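Local coordinates for extracellular solute-binding protein family 1 (Pseudothermotoga lettingae, PDB 5CI5) that binds alpha-D-tagatose and, as an extracellular solute-binding protein, probably delivers sugar to an ABC transporter, at residues Thr24-Gly30 against Ser54-Phe60; Val43-Phe47 against Lys317-Leu322; Glu110-Trp116 against Met339-Asp344; Gly131-Tyr135 against Leu322-Trp328. All blocks are in the same frame, centred on the assembly; numbering follows the deposited sequence.

Contacts 1 and 2 describe one layered unit: the parallel strand pair of contact 1 lies against the two helices that meet in contact 2, and Ile27, Leu25 and Val55 pack on Leu322, Leu318, Ile44 and Phe47. Contacts 2 and 4 share Leu322 and are the buried ones; contacts 1 and 3 are partly buried: contact 1 exposes Glu56 and Gln58, while in contact 3 a buried Arg342 meets the exposed Glu110. Their chemistry differs with place in the fold: contact 1 rests on backbone bonds, contact 2 on apolar and aromatic packing round one hydroxyl, contact 3 on a salt-bridge network, and contact 4 on indoles beside the sugar pocket. Thr341-Pro133 and Arg342-Thr323 bonds join contacts 3 and 4.

Contact 1. Residues Thr24-Gly30 against Ser54-Phe60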
# COMPACT_ATOMS: atom_id res chain seq x y z
N THR A 24 -9.63 19.69 21.26
CA THR A 24 -9.94 20.00 19.87
C THR A 24 -10.00 18.70 19.08
O THR A 24 -9.18 17.82 19.33
CB THR A 24 -8.88 20.92 19.24
OG1 THR A 24 -8.75 22.12 20.01
CG2 THR A 24 -9.25 21.27 17.81
N LEU A 25 -10.94 18.59 18.14
CA LEU A 25 -10.97 17.39 17.29
C LEU A 25 -9.62 17.22 16.61
O LEU A 25 -9.14 18.14 15.94
CB LEU A 25 -12.10 17.47 16.26
CG LEU A 25 -12.40 16.21 15.47
CD1 LEU A 25 -12.89 15.08 16.39
CD2 LEU A 25 -13.43 16.49 14.39
N THR A 26 -9.01 16.05 16.77
CA THR A 26 -7.68 15.82 16.24
C THR A 26 -7.72 14.69 15.22
O THR A 26 -8.22 13.60 15.54
CB THR A 26 -6.68 15.45 17.37
OG1 THR A 26 -6.64 16.52 18.32
CG2 THR A 26 -5.28 15.21 16.85
N ILE A 27 -7.17 14.94 14.01
CA ILE A 27 -7.01 13.90 13.00
C ILE A 27 -5.53 13.64 12.73
O ILE A 27 -4.75 14.56 12.57
CB ILE A 27 -7.76 14.25 11.68
CG1 ILE A 27 -7.66 13.10 10.67
CG2 ILE A 27 -7.27 15.55 11.04
CD1 ILE A 27 -8.52 13.28 9.40
N TRP A 28 -5.17 12.36 12.67
CA TRP A 28 -3.84 11.94 12.26
C TRP A 28 -3.91 11.33 10.89
O TRP A 28 -4.62 10.34 10.69
CB TRP A 28 -3.26 10.93 13.23
CG TRP A 28 -2.82 11.54 14.51
CD1 TRP A 28 -3.05 12.82 14.94
CD2 TRP A 28 -2.04 10.91 15.53
NE1 TRP A 28 -2.46 13.02 16.18
CE2 TRP A 28 -1.83 11.86 16.55
CE3 TRP A 28 -1.50 9.63 15.68
CZ2 TRP A 28 -1.11 11.57 17.71
CZ3 TRP A 28 -0.78 9.35 16.83
CH2 TRP A 28 -0.59 10.30 17.82
N ILE A 29 -3.15 11.90 9.95
CA ILE A 29 -3.10 11.44 8.58
C ILE A 29 -1.72 10.87 8.35
O ILE A 29 -0.71 11.53 8.59
CB ILE A 29 -3.39 12.56 7.59
CG1 ILE A 29 -4.74 13.20 7.92
CG2 ILE A 29 -3.40 12.04 6.15
CD1 ILE A 29 -5.05 14.48 7.20
N GLY A 30 -1.69 9.62 7.91
CA GLY A 30 -0.45 8.89 7.78
C GLY A 30 -0.28 8.19 6.45
O GLY A 30 -1.25 7.85 5.78
N SER A 54 -13.25 23.08 15.09
CA SER A 54 -11.82 23.29 14.87
C SER A 54 -11.09 21.94 14.79
O SER A 54 -11.38 21.03 15.58
CB SER A 54 -11.24 24.16 15.98
OG SER A 54 -9.85 24.39 15.80
N VAL A 55 -10.18 21.79 13.84
CA VAL A 55 -9.45 20.54 13.70
C VAL A 55 -7.95 20.71 13.82
O VAL A 55 -7.33 21.52 13.13
CB VAL A 55 -9.74 19.86 12.35
CG1 VAL A 55 -9.01 18.53 12.25
CG2 VAL A 55 -11.22 19.65 12.19
N GLU A 56 -7.38 19.90 14.69
CA GLU A 56 -5.94 19.82 14.82
C GLU A 56 -5.49 18.68 13.92
O GLU A 56 -5.98 17.56 14.05
CB GLU A 56 -5.52 19.56 16.27
CG GLU A 56 -5.76 20.71 17.24
CD GLU A 56 -4.55 21.62 17.43
OE1 GLU A 56 -3.49 21.38 16.81
OE2 GLU A 56 -4.67 22.58 18.22
N VAL A 57 -4.59 18.97 12.99
CA VAL A 57 -4.10 18.00 12.03
C VAL A 57 -2.64 17.63 12.34
O VAL A 57 -1.80 18.51 12.61
CB VAL A 57 -4.20 18.52 10.59
CG1 VAL A 57 -3.62 17.49 9.59
CG2 VAL A 57 -5.63 18.90 10.22
N GLN A 58 -2.31 16.34 12.32
CA GLN A 58 -0.91 15.95 12.34
C GLN A 58 -0.67 14.95 11.19
O GLN A 58 -1.45 14.01 10.99
CB GLN A 58 -0.51 15.35 13.70
CG GLN A 58 0.99 15.06 13.84
CD GLN A 58 1.41 14.79 15.29
OE1 GLN A 58 0.65 15.06 16.23
NE2 GLN A 58 2.62 14.28 15.47
N LEU A 59 0.38 15.21 10.43
CA LEU A 59 0.76 14.41 9.26
C LEU A 59 1.95 13.54 9.60
O LEU A 59 2.90 14.00 10.25
CB LEU A 59 1.12 15.32 8.07
CG LEU A 59 0.04 16.35 7.69
CD1 LEU A 59 0.52 17.30 6.57
CD2 LEU A 59 -1.22 15.64 7.28
N PHE A 60 1.93 12.31 9.12
CA PHE A 60 2.96 11.33 9.43
C PHE A 60 3.47 10.62 8.18
O PHE A 60 2.67 10.08 7.42
CB PHE A 60 2.45 10.24 10.38
CG PHE A 60 1.99 10.73 11.71
CD1 PHE A 60 0.75 11.29 11.86
CD2 PHE A 60 2.79 10.58 12.84
CE1 PHE A 60 0.29 11.69 13.09
CE2 PHE A 60 2.34 10.99 14.08
CZ PHE A 60 1.09 11.57 14.20
O HOH W 1 -12.70 20.62 18.09
O HOH W 2 -1.70 15.54 17.43
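Strands 25-30 and 55-60 run parallel, their axes 4.6 Å apart at closest approach and inclined at 21°, and five N-H...O bonds lace them together from Glu56 N to Leu25 O at one end to Phe60 N to Ile29 O at the other. Between these come Ile27 N to Glu56 O, Gln58 N to Ile27 O and Ile29 N to Gln58 O; the Phe60 bond is the most bent of the five. On the face bearing Trp28 and Phe60, CE1 of Phe60 comes within 3.4 Å of Trp28 CG, and its CZ lies over the centre of the indole. The two ring planes meet at 47°, so the pair is oblique. The extended chain of Gln58 runs beside the same indole; a water receives the N-H of Trp28 NE1 at 2.9 Å and donates to Gln58 OE1 at 2.7 Å, tying the two side chains together. Ile27, Ile29, Val55, Val57 and Leu59 occupy the other face. Ile27 CG1 stands anti to the backbone N (chi1 -176°), which leaves CG2 to touch Val55 CG1 at 3.7 Å and Val57 CG2 at 3.8 Å, while Leu59 CD2 rests on Ile29 CB. Helices 37-51 and 312-322 pack against this aliphatic face, and helix 62-75 covers Trp28 from the other. With helix 37-51 linking the strands, the geometry is that of a beta-alpha-beta crossover in the sheet of a periplasmic-binding-protein-type lobe.

Contact 2. Residues Val43-Phe47 against Lys317-Leu322; sequences VIKTF and KLAEYL
Phe47 and Tyr321 meet where helices 37-51 and 312-322 pack side by side on one face of the lobe's sheet, the helix layer of an alpha/beta fold. The short helical segments lie 10.9 Å apart at closest approach and cross at 123°. Aromatic contacts dominate. Leu318 CD1 sits over the centre of the Phe47 ring, 3.6 Å from the centroid and almost on its normal, a well-centred CH-pi contact. Phe47 CB in turn lies over the Tyr321 ring, nearer its rim. The rings themselves are oblique, with planes at 57°, and Phe47 CD1 approaches Tyr321 CG. Both side chains reach across because each swings its ring to the far side of its CA-CB bond from its own amide nitrogen (chi1 161° for Tyr321). Aliphatic packing completes the interface: Val43 CG1 presses on Leu322 CD2 at 3.5 Å, tighter than usual, and Ile44 CD1 makes looser contacts with Leu318 and Leu322. Beneath, Leu318 and Ile44 continue onto strands 25-30 and 55-60. A single polar bond crosses the interface, from the Tyr321 hydroxyl to Val43 O, which also accepts from Phe47 N along the helix. A phenylalanine in place of Tyr321 would probably keep the ring packing but leave Val43 O with Phe47 N alone of these two donors. Tyr321 OH reaches Val43 O at 2.8 Å, in the carbonyl plane on a lone pair.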
# COMPACT_ATOMS: atom_id res chain seq x y z
N VAL A 43 -9.10 20.72 2.16
CA VAL A 43 -10.20 19.84 2.54
C VAL A 43 -10.65 20.05 3.98
O VAL A 43 -11.85 20.08 4.26
CB VAL A 43 -9.78 18.36 2.34
CG1 VAL A 43 -10.79 17.42 2.95
CG2 VAL A 43 -9.62 18.07 0.85
N ILE A 44 -9.70 20.17 4.91
CA ILE A 44 -10.02 20.30 6.31
C ILE A 44 -10.62 21.68 6.60
O ILE A 44 -11.52 21.80 7.42
CB ILE A 44 -8.76 20.02 7.22
CG1 ILE A 44 -8.31 18.55 7.07
CG2 ILE A 44 -9.06 20.36 8.68
CD1 ILE A 44 -9.24 17.54 7.61
N LYS A 45 -10.13 22.71 5.92
CA LYS A 45 -10.67 24.05 6.15
C LYS A 45 -12.14 24.09 5.73
O LYS A 45 -12.96 24.69 6.43
CB LYS A 45 -9.88 25.11 5.40
CG LYS A 45 -8.48 25.42 5.97
CD LYS A 45 -8.46 25.72 7.48
CE LYS A 45 -7.55 24.73 8.22
NZ LYS A 45 -7.80 24.67 9.68
N THR A 46 -12.48 23.42 4.64
CA THR A 46 -13.87 23.37 4.18
C THR A 46 -14.73 22.69 5.25
O THR A 46 -15.83 23.16 5.57
CB THR A 46 -13.96 22.67 2.82
OG1 THR A 46 -13.30 23.46 1.84
CG2 THR A 46 -15.40 22.46 2.38
N PHE A 47 -14.22 21.62 5.83
CA PHE A 47 -14.94 20.96 6.90
C PHE A 47 -15.20 21.91 8.05
O PHE A 47 -16.32 21.98 8.57
CB PHE A 47 -14.16 19.74 7.42
CG PHE A 47 -14.77 19.12 8.64
CD1 PHE A 47 -15.82 18.24 8.54
CD2 PHE A 47 -14.30 19.44 9.90
CE1 PHE A 47 -16.40 17.66 9.67
CE2 PHE A 47 -14.88 18.89 11.04
CZ PHE A 47 -15.92 17.99 10.93
N LYS A 317 -18.43 12.55 12.32
CA LYS A 317 -18.84 13.60 11.37
C LYS A 317 -17.72 13.97 10.41
O LYS A 317 -17.96 14.12 9.20
CB LYS A 317 -19.31 14.88 12.11
CG LYS A 317 -20.77 14.83 12.49
CD LYS A 317 -21.62 15.03 11.23
CE LYS A 317 -23.07 14.66 11.44
NZ LYS A 317 -23.79 14.59 10.14
N LEU A 318 -16.49 14.07 10.91
CA LEU A 318 -15.35 14.30 10.03
C LEU A 318 -15.12 13.13 9.05
O LEU A 318 -14.88 13.35 7.87
CB LEU A 318 -14.08 14.57 10.86
CG LEU A 318 -12.77 14.83 10.11
CD1 LEU A 318 -12.91 15.96 9.12
CD2 LEU A 318 -11.65 15.14 11.13
N ALA A 319 -15.19 11.89 9.54
CA ALA A 319 -15.02 10.71 8.68
C ALA A 319 -16.07 10.70 7.55
O ALA A 319 -15.76 10.46 6.39
CB ALA A 319 -15.09 9.43 9.50
N GLU A 320 -17.31 10.99 7.92
CA GLU A 320 -18.43 11.06 6.99
C GLU A 320 -18.17 12.10 5.91
O GLU A 320 -18.31 11.84 4.71
CB GLU A 320 -19.69 11.38 7.78
CG GLU A 320 -20.98 11.38 7.06
CD GLU A 320 -22.08 11.73 8.04
OE1 GLU A 320 -22.27 12.92 8.33
OE2 GLU A 320 -22.68 10.80 8.60
N TYR A 321 -17.72 13.27 6.34
CA TYR A 321 -17.42 14.34 5.40
C TYR A 321 -16.27 13.95 4.47
O TYR A 321 -16.36 14.10 3.24
CB TYR A 321 -17.09 15.64 6.15
CG TYR A 321 -16.35 16.66 5.30
CD1 TYR A 321 -17.02 17.56 4.48
CD2 TYR A 321 -14.96 16.70 5.29
CE1 TYR A 321 -16.31 18.48 3.70
CE2 TYR A 321 -14.25 17.60 4.52
CZ TYR A 321 -14.93 18.49 3.72
OH TYR A 321 -14.20 19.38 2.94
N LEU A 322 -15.19 13.45 5.04
CA LEU A 322 -14.02 13.08 4.25
C LEU A 322 -14.30 12.00 3.21
O LEU A 322 -13.63 11.95 2.19
CB LEU A 322 -12.89 12.63 5.14
CG LEU A 322 -12.24 13.72 5.98
CD1 LEU A 322 -11.24 13.13 6.90
CD2 LEU A 322 -11.59 14.80 5.09

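Contact 3. Residues Glu110-Trp116 against Met339-Asp344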
# COMPACT_ATOMS: atom_id res chain seq x y z
N GLU A 110 -25.41 6.92 4.24
CA GLU A 110 -25.74 6.82 2.80
C GLU A 110 -24.67 6.11 2.01
O GLU A 110 -24.96 5.33 1.11
CB GLU A 110 -25.93 8.23 2.16
CG GLU A 110 -24.70 9.18 2.27
CD GLU A 110 -23.64 9.05 1.12
OE1 GLU A 110 -23.92 8.47 0.05
OE2 GLU A 110 -22.50 9.54 1.30
N GLY A 111 -23.42 6.39 2.38
CA GLY A 111 -22.27 5.99 1.60
C GLY A 111 -21.86 4.53 1.70
O GLY A 111 -21.07 4.05 0.88
N THR A 112 -22.39 3.81 2.68
CA THR A 112 -21.85 2.49 3.00
C THR A 112 -21.90 1.54 1.81
O THR A 112 -20.93 0.82 1.54
CB THR A 112 -22.59 1.92 4.22
OG1 THR A 112 -22.37 2.81 5.33
CG2 THR A 112 -22.12 0.52 4.58
N ALA A 113 -23.03 1.53 1.11
CA ALA A 113 -23.24 0.64 -0.04
C ALA A 113 -22.38 1.00 -1.24
O ALA A 113 -22.30 0.22 -2.20
CB ALA A 113 -24.71 0.65 -0.43
N GLN A 114 -21.73 2.17 -1.21
CA GLN A 114 -20.81 2.58 -2.28
C GLN A 114 -19.36 2.13 -2.05
O GLN A 114 -18.56 2.17 -2.97
CB GLN A 114 -20.85 4.10 -2.47
CG GLN A 114 -22.16 4.57 -3.15
CD GLN A 114 -22.36 3.90 -4.48
OE1 GLN A 114 -21.47 3.90 -5.32
NE2 GLN A 114 -23.53 3.27 -4.66
N ILE A 115 -19.00 1.69 -0.84
CA ILE A 115 -17.62 1.25 -0.59
C ILE A 115 -17.41 -0.06 -1.33
O ILE A 115 -18.28 -0.95 -1.26
CB ILE A 115 -17.34 1.09 0.94
CG1 ILE A 115 -17.65 2.42 1.65
CG2 ILE A 115 -15.93 0.58 1.24
CD1 ILE A 115 -16.79 3.56 1.20
N TRP A 116 -16.30 -0.18 -2.07
CA TRP A 116 -15.99 -1.44 -2.74
C TRP A 116 -16.05 -2.59 -1.73
O TRP A 116 -15.42 -2.54 -0.69
CB TRP A 116 -14.61 -1.41 -3.38
CG TRP A 116 -14.43 -0.43 -4.48
CD1 TRP A 116 -13.77 0.76 -4.39
CD2 TRP A 116 -14.88 -0.55 -5.83
NE1 TRP A 116 -13.79 1.39 -5.61
CE2 TRP A 116 -14.46 0.61 -6.51
CE3 TRP A 116 -15.60 -1.52 -6.53
CZ2 TRP A 116 -14.73 0.82 -7.87
CZ3 TRP A 116 -15.87 -1.30 -7.90
CH2 TRP A 116 -15.44 -0.15 -8.54
N MSE A 339 -6.97 5.81 -5.36
CA MSE A 339 -8.27 5.34 -5.78
C MSE A 339 -9.32 5.58 -4.71
O MSE A 339 -9.10 5.24 -3.53
CB MSE A 339 -8.19 3.84 -6.10
CG MSE A 339 -9.47 3.24 -6.59
SE MSE A 339 -9.09 1.43 -7.20
CE MSE A 339 -10.83 0.68 -7.09
N PRO A 340 -10.46 6.16 -5.10
CA PRO A 340 -11.53 6.32 -4.12
C PRO A 340 -12.04 4.96 -3.66
O PRO A 340 -12.14 4.05 -4.47
CB PRO A 340 -12.64 7.07 -4.89
CG PRO A 340 -11.97 7.65 -6.14
CD PRO A 340 -10.76 6.81 -6.40
N THR A 341 -12.36 4.84 -2.38
CA THR A 341 -13.09 3.68 -1.89
C THR A 341 -14.56 3.69 -2.31
O THR A 341 -15.21 2.67 -2.21
CB THR A 341 -13.02 3.58 -0.37
OG1 THR A 341 -13.57 4.77 0.22
CG2 THR A 341 -11.58 3.39 0.06
N ARG A 342 -15.07 4.84 -2.77
CA ARG A 342 -16.45 4.94 -3.27
C ARG A 342 -16.56 4.58 -4.76
O ARG A 342 -15.89 5.17 -5.61
CB ARG A 342 -17.00 6.36 -3.11
CG ARG A 342 -17.14 6.88 -1.67
CD ARG A 342 -17.70 8.30 -1.70
NE ARG A 342 -19.10 8.27 -2.15
CZ ARG A 342 -20.17 8.42 -1.38
NH1 ARG A 342 -20.07 8.68 -0.08
NH2 ARG A 342 -21.37 8.32 -1.93
N MSE A 343 -17.46 3.64 -5.05
CA MSE A 343 -17.72 3.18 -6.42
C MSE A 343 -18.27 4.32 -7.28
O MSE A 343 -17.81 4.52 -8.40
CB MSE A 343 -18.69 2.02 -6.41
CG MSE A 343 -18.09 0.76 -5.88
SE MSE A 343 -19.20 -0.79 -6.17
CE MSE A 343 -20.54 -0.39 -4.84
N ASP A 344 -19.23 5.08 -6.74
CA ASP A 344 -19.84 6.14 -7.55
C ASP A 344 -18.80 7.18 -7.99
O ASP A 344 -18.83 7.59 -9.14
CB ASP A 344 -21.03 6.80 -6.84
CG ASP A 344 -20.74 7.27 -5.41
OD1 ASP A 344 -19.58 7.26 -4.94
OD2 ASP A 344 -21.74 7.70 -4.76
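The guanidinium of Arg342 is gripped by two carboxylates at once. Glu110 meets it end-on, OE2 to NH1 at 2.9 Å and OE1 to NH2 at 3.2 Å, the carboxylate and guanidinium planes being only 22° apart. Asp344 takes another side through NE and NH2, with its OD2 2.9 Å from Arg342 NH2. All four acceptors lie close to the guanidinium plane, so these bonds fix the group's rotation; NH1 has a further acceptor in Thr323 O. The bend at chi3 (70°) turns the arginine's end back toward Glu110, and Gln114 CB lies over one of its faces. An alanine in place of Arg342 is likely to leave Glu110 and Asp344 without the positive charge between them. Backbone bonds hold the segments beside this network: Met343 N to Gln114 O at 2.8 Å and Trp116 N to Thr341 O at 3.1 Å, on either side of the single Ile115-Arg342 bridge. The Gln114 OE1 bond to Asp344 N is weak. Further along, the indole of Trp116 has a selenomethionine on each side. Met343 CG stands over the six-membered ring, 3.4 Å from its centroid, with SE in an oblique Met-aromatic contact; Met339 CE lies off toward the rim, 3.4 Å from Trp116 NE1. The loop after helix 103-108 is thereby joined to strand 339-340 and to the N-terminus of helix 343-348, where Arg342 is the N-cap residue. Strand 128-138 runs alongside, receiving Thr341 OG1 at Pro133 O, and Phe325 of helix 325-335 packs on Arg342 and Asp344.

Contact 4. Residues Gly131-Tyr135 against Leu322-Trp328. With T6T (alpha-D-tagatopyranose), chain C.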
# COMPACT_ATOMS: atom_id res chain seq x y z
N GLY A 131 -13.43 0.34 10.96
CA GLY A 131 -12.87 1.41 10.18
C GLY A 131 -13.68 1.72 8.94
O GLY A 131 -14.47 0.89 8.45
N LEU A 132 -13.48 2.93 8.43
CA LEU A 132 -14.13 3.38 7.19
C LEU A 132 -13.05 3.54 6.12
O LEU A 132 -12.27 4.47 6.20
CB LEU A 132 -14.86 4.71 7.40
CG LEU A 132 -15.45 5.35 6.14
CD1 LEU A 132 -16.26 4.35 5.31
CD2 LEU A 132 -16.27 6.56 6.53
N PRO A 133 -12.99 2.61 5.15
CA PRO A 133 -11.98 2.76 4.08
C PRO A 133 -12.12 4.11 3.39
O PRO A 133 -13.22 4.45 2.94
CB PRO A 133 -12.30 1.59 3.14
CG PRO A 133 -12.91 0.57 4.05
CD PRO A 133 -13.79 1.39 4.97
N TRP A 134 -11.03 4.86 3.32
CA TRP A 134 -11.04 6.20 2.72
C TRP A 134 -10.38 6.23 1.32
O TRP A 134 -10.93 6.82 0.40
CB TRP A 134 -10.34 7.21 3.65
CG TRP A 134 -10.42 8.59 3.09
CD1 TRP A 134 -11.53 9.42 3.12
CD2 TRP A 134 -9.43 9.29 2.33
NE1 TRP A 134 -11.26 10.60 2.45
CE2 TRP A 134 -9.98 10.55 1.97
CE3 TRP A 134 -8.11 9.00 1.95
CZ2 TRP A 134 -9.28 11.49 1.22
CZ3 TRP A 134 -7.40 9.96 1.20
CH2 TRP A 134 -7.99 11.19 0.86
N TYR A 135 -9.18 5.66 1.18
CA TYR A 135 -8.67 5.40 -0.17
C TYR A 135 -8.15 3.99 -0.25
O TYR A 135 -7.88 3.34 0.75
CB TYR A 135 -7.58 6.40 -0.58
CG TYR A 135 -6.11 6.11 -0.28
CD1 TYR A 135 -5.40 5.17 -1.01
CD2 TYR A 135 -5.41 6.87 0.65
CE1 TYR A 135 -4.04 4.96 -0.78
CE2 TYR A 135 -4.05 6.69 0.88
CZ TYR A 135 -3.38 5.74 0.15
OH TYR A 135 -2.02 5.61 0.40
N LEU A 322 -15.19 13.45 5.04
CA LEU A 322 -14.02 13.08 4.25
C LEU A 322 -14.30 12.00 3.21
O LEU A 322 -13.63 11.95 2.19
CB LEU A 322 -12.89 12.63 5.14
CG LEU A 322 -12.24 13.72 5.98
CD1 LEU A 322 -11.24 13.13 6.90
CD2 LEU A 322 -11.59 14.80 5.09
N THR A 323 -15.27 11.13 3.48
CA THR A 323 -15.58 10.03 2.60
C THR A 323 -16.88 10.29 1.84
O THR A 323 -17.51 9.36 1.37
CB THR A 323 -15.65 8.69 3.39
OG1 THR A 323 -14.65 8.69 4.42
CG2 THR A 323 -15.39 7.52 2.47
N SER A 324 -17.26 11.57 1.71
CA SER A 324 -18.44 11.96 0.94
C SER A 324 -18.13 12.05 -0.55
O SER A 324 -16.98 12.17 -0.98
CB SER A 324 -18.99 13.31 1.41
OG SER A 324 -18.07 14.35 1.12
N PHE A 325 -19.19 11.98 -1.34
CA PHE A 325 -19.08 12.06 -2.78
C PHE A 325 -18.39 13.36 -3.21
O PHE A 325 -17.46 13.34 -4.00
CB PHE A 325 -20.48 11.93 -3.39
CG PHE A 325 -20.50 11.97 -4.88
CD1 PHE A 325 -20.18 10.85 -5.64
CD2 PHE A 325 -20.85 13.13 -5.54
CE1 PHE A 325 -20.20 10.90 -7.03
CE2 PHE A 325 -20.88 13.17 -6.93
CZ PHE A 325 -20.56 12.05 -7.66
N ASP A 326 -18.86 14.51 -2.71
CA ASP A 326 -18.34 15.79 -3.19
C ASP A 326 -16.84 15.92 -2.90
O ASP A 326 -16.09 16.38 -3.75
CB ASP A 326 -19.08 16.97 -2.59
CG ASP A 326 -20.49 17.11 -3.14
OD1 ASP A 326 -20.77 16.56 -4.22
OD2 ASP A 326 -21.31 17.82 -2.51
N VAL A 327 -16.43 15.49 -1.71
CA VAL A 327 -15.03 15.61 -1.31
C VAL A 327 -14.16 14.73 -2.19
O VAL A 327 -13.12 15.18 -2.68
CB VAL A 327 -14.83 15.27 0.20
CG1 VAL A 327 -13.37 15.08 0.54
CG2 VAL A 327 -15.44 16.37 1.06
N TRP A 328 -14.59 13.49 -2.42
CA TRP A 328 -13.76 12.59 -3.19
C TRP A 328 -13.77 12.96 -4.68
O TRP A 328 -12.76 12.81 -5.34
CB TRP A 328 -14.15 11.13 -2.98
CG TRP A 328 -13.13 10.45 -2.16
CD1 TRP A 328 -13.23 10.10 -0.83
CD2 TRP A 328 -11.81 10.07 -2.57
NE1 TRP A 328 -12.06 9.51 -0.41
CE2 TRP A 328 -11.17 9.48 -1.46
CE3 TRP A 328 -11.11 10.17 -3.76
CZ2 TRP A 328 -9.87 8.98 -1.51
CZ3 TRP A 328 -9.82 9.66 -3.82
CH2 TRP A 328 -9.21 9.10 -2.69
O3 T6T C . -1.06 0.37 -0.22
C3 T6T C . -0.97 1.28 0.87
C4 T6T C . -0.80 0.49 2.16
O4 T6T C . -1.85 -0.47 2.29
C5 T6T C . 0.55 -0.19 2.12
O5 T6T C . 0.77 -0.94 3.32
C6 T6T C . 1.66 0.85 1.92
O6 T6T C . 1.43 1.53 0.69
C2 T6T C . 0.17 2.22 0.64
O2 T6T C . 0.16 3.25 1.64
C1 T6T C . 0.08 2.89 -0.75
O1 T6T C . -1.11 3.54 -0.97
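Tyr135 and Trp328 touch through Tyr135 CB, which meets the edge of the indole at CZ2, 3.6 Å away. From there Tyr135 extends to the sugar: its OH lies 2.6 Å from O1 of alpha-D-tagatopyranose, which comes in at the edge of the phenol ring. Asp137 and Trp301 are among the other residues hydrogen-bonded to the ligand. Behind the tyrosine, the Trp134 and Trp328 indoles meet obliquely, their five-membered rings 4.4 Å apart between centroids with planes at 44°. Trp328 NE1 lies over one face of Trp134, offset toward the rim. A chi1 of -176° points the Trp134 indole away from its own backbone nitrogen to the end of the neighbouring helix, where NE1 donates to Leu322 O at 2.7 Å; the oxygen is near the indole plane, but the donor stands well above the carbonyl plane. Farther out, Leu132 CD2 meets Thr323 OG1 tip to tip; the hydroxyl's hydrogen bond goes to Ala319 O. Trp134 and Tyr135 both pair with Trp301, a classic beta bulge. Strand 128-138 pairs antiparallel with 298-304 and 339-340, and here it packs on the turn from helix 312-322 into helix 325-335, whose Trp331 adds an edge-to-face contact with Trp134.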